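Local atomic coordinates of phthiocerol synthesis polyketide synthase type I PpsC (Mycobacterium tuberculosis, PDB entry 7AHB), a protein that takes part in phthiocerol synthesis, its acyltransferase domain probably selecting an acyl extender unit and passing it to the acyl carrier protein. Residues Ile268-Ile277 against His301-Ala309; His311-Pro321 against Asn339-Asp349. One frame throughout, in Å; residues are numbered along the deposited sequence.

Interaction 1. Residues Ile268-Ile277 against His301-Ala309; sequences ISTTYADLGI and HQAIAHAGA
Thr-270 divides its branches, OG1 bonding to the carbonyl of Gly-136 while CG2 rests on Ala-303 CB at 3.7 Å. Next to it, Ser-269 OG is held by two bonds that fix the turn: it accepts from the backbone N of Thr-271 (3.0 Å from OG, an ST turn) and is hydrogen-bonded to the carboxylate of Glu-141. Ile-268 straddles one side of helix 300-308. With chi1 at -63° CG1 is anti to the carbonyl carbon and CG2 is left anti to the backbone N; that methyl presses tightly on Ala-303 CB at 3.5 Å, and CD1 reaches Ala-307 CB, one helical turn on, at 3.8 Å. Leu-275 arrives from a type I turn; its CD1 lies against His-306 CB (3.8 Å), and its CD2 lies by Gln-302 CB, their side chains crossing at about a right angle. At the outer end Ile-277 comes head-on to His-306, its CD1 over one ring face in a CH-pi contact, 3.4 Å from the centroid and 23° off the normal. The loop stays folded by its own bonds: Ser-269 N to the carbonyl of Leu-275, while Gly-276 N meets Asp-274 OD1 from above the carboxylate plane (2.9 Å), closing an Asx turn. Methyl packing on a short-side-chain helix face therefore holds the two segments together, while Ser-269 OG, Thr-270 OG1 and Asp-274 OD1 find their partners within the loop or in neighbouring residues.

Interaction 2. Residues His311-Pro321 against Asn339-Asp349; sequences HHTFIEISAHP and NYLSIGTLQRD
Strands 313-316 and 341-343 are the two parallel strands of a beta-alpha-beta unit, joined through helix 324-334, with axes 4.8 Å apart and 6° from parallel. Phe-314 sits at the centre of their bonding: its N donates to Leu-341 O and its O takes Ile-343 N at 3.0 Å, while His-312 O and Glu-316 N extend the pattern at the two ends. On the face of Thr-313 and Leu-341, Ile-315 and Ile-343 lie side by side with CG1 atoms 4.0 Å apart. At the N-terminal end the His-312 and Tyr-340 rings overlap obliquely, planes at 34°, with His-312 CD2 above one face of the tyrosine; His-312 ND1 bonds to Gly-47 O and Tyr-340 OH to Gly-308 O. Beyond the strands, Thr-345 OG1 donates to Glu-316 O at 2.7 Å, tilted from the carbonyl plane, and also bonds to Trp-124. One water bridges the two chains there, donating hydrogen bonds to Ser-318 OG and Leu-346 O and accepting from Thr-345 N. Ser-318 OG in turn donates to Glu-316 OE2 (2.7 Å). Further on, Arg-348 N donates almost straight to His-320 ND1 (3.0 Å); chi1 of 76°, with CG between the backbone N and the carbonyl carbon, and an extended chi2 carry the arginine CD over the centre of that ring, whose opposite face carries Pro-321 CD. Parallel strands joined through a helix, with loops leaving their C-terminal ends, are consistent with the alpha/beta core of acyltransferase domains.

Along the chain, the two contacts come in series. Interaction 1 closes a loop of 23 residues that includes helix 287-295, bringing helix 300-308 back against strand 267-269, an outer strand of the parallel sheet. The chain then runs from that helix directly into strand 313-316, and interaction 2 closes a second loop, through helix 324-334, onto strand 341-343, the other outer strand. Neither loop encloses or crosses the other. They meet where the end of helix 300-308 lies on the sheet, with Ile-304 and Ala-307 packing on the Phe-314 ring. Interaction 1 fastens the helix to one margin of the sheet and interaction 2 builds the other; the helix end touches both.

Interaction 1. Residues Ile268-Ile277 against His301-Ala309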
loop_
_atom_site.group_PDB
_atom_site.type_symbol
_atom_site.label_atom_id
_atom_site.label_comp_id
_atom_site.label_asym_id
_atom_site.label_seq_id
_atom_site.Cartn_x
_atom_site.Cartn_y
_atom_site.Cartn_z
ATOM N N ILE A 268 5.835 2.957 10.874
ATOM C CA ILE A 268 7.064 2.288 10.466
ATOM C C ILE A 268 7.210 2.504 8.967
ATOM O O ILE A 268 6.456 1.938 8.167
ATOM C CB ILE A 268 7.014 0.800 10.824
ATOM C CG1 ILE A 268 6.908 0.632 12.353
ATOM C CG2 ILE A 268 8.275 0.071 10.311
ATOM C CD1 ILE A 268 6.396 -0.703 12.770
ATOM N N SER A 269 8.152 3.354 8.582
ATOM C CA SER A 269 8.331 3.713 7.185
ATOM C C SER A 269 9.061 2.596 6.431
ATOM O O SER A 269 10.031 2.014 6.928
ATOM C CB SER A 269 9.130 5.010 7.073
ATOM O OG SER A 269 9.430 5.309 5.694
ATOM N N THR A 270 8.573 2.274 5.247
ATOM C CA THR A 270 9.253 1.329 4.368
ATOM C C THR A 270 10.191 2.042 3.396
ATOM O O THR A 270 10.793 1.404 2.516
ATOM C CB THR A 270 8.226 0.488 3.626
ATOM O OG1 THR A 270 7.379 1.354 2.850
ATOM C CG2 THR A 270 7.403 -0.350 4.615
ATOM N N THR A 271 10.349 3.355 3.566
ATOM C CA THR A 271 11.116 4.162 2.633
ATOM C C THR A 271 12.602 4.088 2.917
ATOM O O THR A 271 13.413 4.177 1.985
ATOM C CB THR A 271 10.633 5.613 2.695
ATOM O OG1 THR A 271 9.318 5.700 2.115
ATOM C CG2 THR A 271 11.597 6.538 1.960
ATOM N N TYR A 272 12.971 3.874 4.173
ATOM C CA TYR A 272 14.358 3.973 4.604
ATOM C C TYR A 272 14.827 2.641 5.169
ATOM O O TYR A 272 14.045 1.883 5.752
ATOM C CB TYR A 272 14.542 5.072 5.682
ATOM C CG TYR A 272 14.003 6.419 5.293
ATOM C CD1 TYR A 272 14.716 7.252 4.448
ATOM C CD2 TYR A 272 12.784 6.867 5.787
ATOM C CE1 TYR A 272 14.221 8.487 4.077
ATOM C CE2 TYR A 272 12.273 8.117 5.415
ATOM C CZ TYR A 272 12.998 8.911 4.563
ATOM O OH TYR A 272 12.505 10.135 4.203
ATOM N N ALA A 273 16.130 2.388 5.042
ATOM C CA ALA A 273 16.692 1.165 5.605
ATOM C C ALA A 273 16.445 1.085 7.106
ATOM O O ALA A 273 16.214 -0.004 7.647
ATOM C CB ALA A 273 18.182 1.090 5.306
ATOM N N ASP A 274 16.479 2.226 7.793
ATOM C CA ASP A 274 16.286 2.266 9.237
ATOM C C ASP A 274 14.816 2.383 9.627
ATOM O O ASP A 274 14.504 2.646 10.792
ATOM C CB ASP A 274 17.095 3.414 9.846
ATOM C CG ASP A 274 16.509 4.785 9.560
ATOM O OD1 ASP A 274 15.605 4.904 8.727
ATOM O OD2 ASP A 274 16.986 5.757 10.193
ATOM N N LEU A 275 13.912 2.187 8.677
ATOM C CA LEU A 275 12.466 2.205 8.870
ATOM C C LEU A 275 11.956 3.540 9.394
ATOM O O LEU A 275 10.793 3.625 9.828
ATOM C CB LEU A 275 12.017 1.058 9.797
ATOM C CG LEU A 275 12.531 -0.334 9.406
ATOM C CD1 LEU A 275 12.007 -1.401 10.346
ATOM C CD2 LEU A 275 12.163 -0.643 7.966
ATOM N N GLY A 276 12.778 4.584 9.341
ATOM C CA GLY A 276 12.385 5.882 9.859
ATOM C C GLY A 276 12.082 5.915 11.342
ATOM O O GLY A 276 11.243 6.719 11.785
ATOM N N ILE A 277 12.763 5.090 12.135
ATOM C CA ILE A 277 12.445 5.019 13.559
ATOM C C ILE A 277 13.710 5.054 14.404
ATOM O O ILE A 277 13.733 4.541 15.532
ATOM C CB ILE A 277 11.625 3.757 13.901
ATOM C CG1 ILE A 277 12.441 2.529 13.527
ATOM C CG2 ILE A 277 10.275 3.773 13.205
ATOM C CD1 ILE A 277 11.729 1.208 13.814
ATOM N N HIS A 301 9.407 -6.273 4.109
ATOM C CA HIS A 301 9.845 -7.377 4.957
ATOM C C HIS A 301 10.329 -6.875 6.315
ATOM O O HIS A 301 9.886 -7.357 7.365
ATOM C CB HIS A 301 10.932 -8.152 4.192
ATOM C CG HIS A 301 11.772 -9.057 5.029
ATOM N ND1 HIS A 301 12.988 -9.529 4.592
ATOM C CD2 HIS A 301 11.578 -9.594 6.257
ATOM C CE1 HIS A 301 13.510 -10.318 5.516
ATOM N NE2 HIS A 301 12.679 -10.368 6.540
ATOM N N GLN A 302 11.203 -5.871 6.313
ATOM C CA GLN A 302 11.811 -5.419 7.562
ATOM C C GLN A 302 10.805 -4.672 8.433
ATOM O O GLN A 302 10.819 -4.790 9.662
ATOM C CB GLN A 302 13.027 -4.546 7.243
ATOM C CG GLN A 302 14.127 -5.261 6.434
ATOM C CD GLN A 302 14.048 -5.061 4.890
ATOM O OE1 GLN A 302 12.991 -4.758 4.322
ATOM N NE2 GLN A 302 15.199 -5.239 4.214
ATOM N N ALA A 303 9.919 -3.901 7.821
ATOM C CA ALA A 303 8.896 -3.197 8.596
ATOM C C ALA A 303 7.937 -4.170 9.282
ATOM O O ALA A 303 7.588 -3.991 10.460
ATOM C CB ALA A 303 8.120 -2.236 7.686
ATOM N N ILE A 304 7.516 -5.220 8.577
ATOM C CA ILE A 304 6.622 -6.201 9.190
ATOM C C ILE A 304 7.332 -6.918 10.337
ATOM O O ILE A 304 6.774 -7.102 11.423
ATOM C CB ILE A 304 6.102 -7.195 8.134
ATOM C CG1 ILE A 304 5.143 -6.488 7.149
ATOM C CG2 ILE A 304 5.418 -8.378 8.810
ATOM C CD1 ILE A 304 3.870 -5.981 7.790
ATOM N N ALA A 305 8.567 -7.354 10.103
ATOM C CA ALA A 305 9.338 -8.018 11.149
ATOM C C ALA A 305 9.421 -7.146 12.398
ATOM O O ALA A 305 9.184 -7.610 13.519
ATOM C CB ALA A 305 10.740 -8.360 10.622
ATOM N N HIS A 306 9.762 -5.873 12.217
ATOM C CA HIS A 306 9.837 -4.958 13.351
ATOM C C HIS A 306 8.510 -4.910 14.093
ATOM O O HIS A 306 8.474 -4.970 15.326
ATOM C CB HIS A 306 10.230 -3.553 12.867
ATOM C CG HIS A 306 10.766 -2.665 13.953
ATOM N ND1 HIS A 306 9.949 -2.028 14.870
ATOM C CD2 HIS A 306 12.034 -2.318 14.275
ATOM C CE1 HIS A 306 10.697 -1.347 15.722
ATOM N NE2 HIS A 306 11.965 -1.510 15.387
ATOM N N ALA A 307 7.414 -4.831 13.345
ATOM C CA ALA A 307 6.092 -4.637 13.911
ATOM C C ALA A 307 5.582 -5.877 14.621
ATOM O O ALA A 307 4.817 -5.764 15.586
ATOM C CB ALA A 307 5.096 -4.246 12.800
ATOM N N GLY A 308 5.969 -7.058 14.159
ATOM C CA GLY A 308 5.507 -8.274 14.797
ATOM C C GLY A 308 6.190 -8.588 16.125
ATOM O O GLY A 308 5.788 -9.532 16.816
ATOM N N ALA A 309 7.212 -7.825 16.498
ATOM C CA ALA A 309 7.822 -8.032 17.804
ATOM C C ALA A 309 6.770 -7.939 18.905
ATOM O O ALA A 309 6.705 -8.795 19.792
ATOM C CB ALA A 309 8.942 -7.015 18.029
#

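Interaction 2. Residues His311-Pro321 against Asn339-Asp349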
loop_
_atom_site.group_PDB
_atom_site.type_symbol
_atom_site.label_atom_id
_atom_site.label_comp_id
_atom_site.label_asym_id
_atom_site.label_seq_id
_atom_site.Cartn_x
_atom_site.Cartn_y
_atom_site.Cartn_z
ATOM N N HIS A 311 3.259 -6.577 18.122
ATOM C CA HIS A 311 1.921 -6.471 17.557
ATOM C C HIS A 311 1.570 -7.799 16.903
ATOM O O HIS A 311 2.395 -8.394 16.196
ATOM C CB HIS A 311 1.834 -5.343 16.533
ATOM C CG HIS A 311 2.262 -4.017 17.061
ATOM N ND1 HIS A 311 3.581 -3.617 17.094
ATOM C CD2 HIS A 311 1.542 -3.001 17.590
ATOM C CE1 HIS A 311 3.650 -2.399 17.600
ATOM N NE2 HIS A 311 2.430 -2.009 17.924
ATOM N N HIS A 312 0.347 -8.266 17.126
ATOM C CA HIS A 312 -0.030 -9.599 16.700
ATOM C C HIS A 312 -1.144 -9.647 15.675
ATOM O O HIS A 312 -1.337 -10.705 15.065
ATOM C CB HIS A 312 -0.446 -10.434 17.916
ATOM C CG HIS A 312 0.689 -10.734 18.833
ATOM N ND1 HIS A 312 1.194 -9.804 19.714
ATOM C CD2 HIS A 312 1.443 -11.847 18.983
ATOM C CE1 HIS A 312 2.204 -10.336 20.381
ATOM N NE2 HIS A 312 2.378 -11.573 19.952
ATOM N N THR A 313 -1.867 -8.555 15.453
ATOM C CA THR A 313 -2.908 -8.522 14.430
ATOM C C THR A 313 -2.498 -7.556 13.333
ATOM O O THR A 313 -2.275 -6.372 13.604
ATOM C CB THR A 313 -4.261 -8.125 15.018
ATOM O OG1 THR A 313 -4.664 -9.118 15.967
ATOM C CG2 THR A 313 -5.311 -8.016 13.912
ATOM N N PHE A 314 -2.392 -8.070 12.109
ATOM C CA PHE A 314 -2.093 -7.284 10.923
ATOM C C PHE A 314 -3.312 -7.298 10.007
ATOM O O PHE A 314 -3.819 -8.368 9.664
ATOM C CB PHE A 314 -0.871 -7.847 10.204
ATOM C CG PHE A 314 0.413 -7.663 10.974
ATOM C CD1 PHE A 314 0.681 -8.434 12.087
ATOM C CD2 PHE A 314 1.334 -6.708 10.591
ATOM C CE1 PHE A 314 1.848 -8.261 12.803
ATOM C CE2 PHE A 314 2.503 -6.536 11.307
ATOM C CZ PHE A 314 2.752 -7.325 12.416
ATOM N N ILE A 315 -3.775 -6.116 9.623
ATOM C CA ILE A 315 -4.957 -5.956 8.773
ATOM C C ILE A 315 -4.528 -5.168 7.543
ATOM O O ILE A 315 -4.179 -3.981 7.649
ATOM C CB ILE A 315 -6.100 -5.234 9.501
ATOM C CG1 ILE A 315 -6.466 -5.987 10.761
ATOM C CG2 ILE A 315 -7.343 -5.085 8.576
ATOM C CD1 ILE A 315 -7.466 -5.267 11.645
ATOM N N GLU A 316 -4.581 -5.805 6.377
ATOM C CA GLU A 316 -4.310 -5.107 5.129
ATOM C C GLU A 316 -5.546 -4.294 4.746
ATOM O O GLU A 316 -6.655 -4.839 4.634
ATOM C CB GLU A 316 -3.936 -6.086 4.020
ATOM C CG GLU A 316 -3.695 -5.409 2.695
ATOM C CD GLU A 316 -3.362 -6.411 1.594
ATOM O OE1 GLU A 316 -2.862 -7.511 1.948
ATOM O OE2 GLU A 316 -3.624 -6.107 0.394
ATOM N N ILE A 317 -5.348 -2.996 4.535
ATOM C CA ILE A 317 -6.431 -2.075 4.240
ATOM C C ILE A 317 -6.472 -1.910 2.722
ATOM O O ILE A 317 -5.844 -0.996 2.169
ATOM C CB ILE A 317 -6.223 -0.725 4.941
ATOM C CG1 ILE A 317 -6.025 -0.929 6.438
ATOM C CG2 ILE A 317 -7.445 0.190 4.676
ATOM C CD1 ILE A 317 -7.209 -1.512 7.166
ATOM N N SER A 318 -7.155 -2.815 2.030
ATOM C CA SER A 318 -7.131 -2.817 0.574
ATOM C C SER A 318 -8.452 -3.377 0.063
ATOM O O SER A 318 -9.268 -3.919 0.823
ATOM C CB SER A 318 -5.953 -3.649 0.018
ATOM O OG SER A 318 -6.126 -5.017 0.338
ATOM N N ALA A 319 -8.637 -3.263 -1.257
ATOM C CA ALA A 319 -9.799 -3.852 -1.923
ATOM C C ALA A 319 -9.645 -5.359 -2.150
ATOM O O ALA A 319 -10.652 -6.058 -2.345
ATOM C CB ALA A 319 -10.034 -3.162 -3.268
ATOM N N HIS A 320 -8.407 -5.878 -2.124
ATOM C CA HIS A 320 -8.190 -7.295 -2.310
ATOM C C HIS A 320 -6.848 -7.640 -1.687
ATOM O O HIS A 320 -5.860 -6.943 -1.975
ATOM C CB HIS A 320 -8.195 -7.700 -3.790
ATOM C CG HIS A 320 -7.936 -9.160 -4.015
ATOM N ND1 HIS A 320 -8.890 -10.133 -3.798
ATOM C CD2 HIS A 320 -6.817 -9.813 -4.409
ATOM C CE1 HIS A 320 -8.371 -11.322 -4.052
ATOM N NE2 HIS A 320 -7.117 -11.154 -4.431
ATOM N N PRO A 321 -6.777 -8.683 -0.854
ATOM C CA PRO A 321 -5.544 -8.911 -0.084
ATOM C C PRO A 321 -4.420 -9.453 -0.952
ATOM O O PRO A 321 -4.513 -10.573 -1.469
ATOM C CB PRO A 321 -5.960 -9.935 0.981
ATOM C CG PRO A 321 -7.443 -10.203 0.766
ATOM C CD PRO A 321 -7.767 -9.758 -0.652
ATOM N N ASN A 339 0.109 -17.307 17.395
ATOM C CA ASN A 339 -0.331 -16.169 18.183
ATOM C C ASN A 339 -0.594 -14.943 17.328
ATOM O O ASN A 339 -0.771 -13.853 17.878
ATOM C CB ASN A 339 0.710 -15.843 19.261
ATOM C CG ASN A 339 0.869 -16.966 20.257
ATOM O OD1 ASN A 339 -0.087 -17.685 20.553
ATOM N ND2 ASN A 339 2.084 -17.146 20.760
ATOM N N TYR A 340 -0.629 -15.099 16.002
ATOM C CA TYR A 340 -0.766 -13.976 15.089
ATOM C C TYR A 340 -1.954 -14.166 14.154
ATOM O O TYR A 340 -2.456 -15.271 13.963
ATOM C CB TYR A 340 0.508 -13.782 14.250
ATOM C CG TYR A 340 1.688 -13.267 15.051
ATOM C CD1 TYR A 340 2.393 -14.109 15.902
ATOM C CD2 TYR A 340 2.099 -11.940 14.953
ATOM C CE1 TYR A 340 3.463 -13.647 16.622
ATOM C CE2 TYR A 340 3.184 -11.465 15.677
ATOM C CZ TYR A 340 3.857 -12.325 16.511
ATOM O OH TYR A 340 4.928 -11.868 17.247
ATOM N N LEU A 341 -2.367 -13.057 13.548
ATOM C CA LEU A 341 -3.511 -12.998 12.649
ATOM C C LEU A 341 -3.132 -12.031 11.544
ATOM O O LEU A 341 -2.750 -10.890 11.825
ATOM C CB LEU A 341 -4.758 -12.523 13.394
ATOM C CG LEU A 341 -6.102 -12.537 12.662
ATOM C CD1 LEU A 341 -6.566 -13.960 12.431
ATOM C CD2 LEU A 341 -7.122 -11.733 13.463
ATOM N N SER A 342 -3.203 -12.485 10.296
ATOM C CA SER A 342 -2.938 -11.637 9.135
ATOM C C SER A 342 -4.134 -11.727 8.198
ATOM O O SER A 342 -4.347 -12.767 7.565
ATOM C CB SER A 342 -1.662 -12.058 8.415
ATOM O OG SER A 342 -1.396 -11.205 7.309
ATOM N N ILE A 343 -4.895 -10.636 8.094
ATOM C CA ILE A 343 -6.148 -10.627 7.347
ATOM C C ILE A 343 -6.243 -9.374 6.486
ATOM O O ILE A 343 -5.488 -8.415 6.641
ATOM C CB ILE A 343 -7.384 -10.714 8.270
ATOM C CG1 ILE A 343 -7.414 -9.555 9.259
ATOM C CG2 ILE A 343 -7.403 -12.033 9.022
ATOM C CD1 ILE A 343 -8.827 -9.230 9.763
ATOM N N GLY A 344 -7.219 -9.381 5.579
ATOM C CA GLY A 344 -7.509 -8.239 4.752
ATOM C C GLY A 344 -8.809 -7.561 5.133
ATOM O O GLY A 344 -9.425 -7.863 6.160
ATOM N N THR A 345 -9.222 -6.623 4.272
ATOM C CA THR A 345 -10.447 -5.858 4.463
ATOM C C THR A 345 -11.530 -6.276 3.480
ATOM O O THR A 345 -12.548 -6.836 3.890
ATOM C CB THR A 345 -10.147 -4.352 4.330
ATOM O OG1 THR A 345 -9.155 -3.978 5.294
ATOM C CG2 THR A 345 -11.390 -3.524 4.569
ATOM N N LEU A 346 -11.284 -6.106 2.191
ATOM C CA LEU A 346 -12.164 -6.588 1.135
ATOM C C LEU A 346 -11.414 -7.568 0.231
ATOM O O LEU A 346 -10.181 -7.644 0.244
ATOM C CB LEU A 346 -12.690 -5.421 0.295
ATOM C CG LEU A 346 -13.319 -4.231 1.002
ATOM C CD1 LEU A 346 -13.700 -3.181 -0.045
ATOM C CD2 LEU A 346 -14.515 -4.644 1.789
ATOM N N GLN A 347 -12.171 -8.273 -0.614
ATOM C CA GLN A 347 -11.587 -9.184 -1.585
ATOM C C GLN A 347 -12.485 -9.268 -2.809
ATOM O O GLN A 347 -13.715 -9.147 -2.714
ATOM C CB GLN A 347 -11.382 -10.574 -0.989
ATOM C CG GLN A 347 -12.668 -11.261 -0.602
ATOM C CD GLN A 347 -12.477 -12.120 0.631
ATOM O OE1 GLN A 347 -12.541 -11.620 1.761
ATOM N NE2 GLN A 347 -12.230 -13.419 0.428
ATOM N N ARG A 348 -11.848 -9.479 -3.964
ATOM C CA ARG A 348 -12.569 -9.433 -5.233
ATOM C C ARG A 348 -13.531 -10.601 -5.385
ATOM O O ARG A 348 -14.520 -10.495 -6.122
ATOM C CB ARG A 348 -11.574 -9.403 -6.390
ATOM C CG ARG A 348 -10.915 -10.746 -6.688
ATOM C CD ARG A 348 -9.600 -10.568 -7.476
ATOM N NE ARG A 348 -9.778 -9.700 -8.642
ATOM C CZ ARG A 348 -9.423 -8.409 -8.675
ATOM N NH1 ARG A 348 -8.853 -7.826 -7.604
ATOM N NH2 ARG A 348 -9.635 -7.692 -9.784
ATOM N N ASP A 349 -13.256 -11.715 -4.717
ATOM C CA ASP A 349 -14.163 -12.850 -4.711
ATOM C C ASP A 349 -15.232 -12.665 -3.639
ATOM O O ASP A 349 -14.998 -12.041 -2.597
ATOM C CB ASP A 349 -13.390 -14.146 -4.460
ATOM C CG ASP A 349 -12.431 -14.036 -3.268
ATOM O OD1 ASP A 349 -11.313 -13.445 -3.404
ATOM O OD2 ASP A 349 -12.814 -14.515 -2.172
HETATM O O HOH W 1 -8.027 -6.880 1.631
#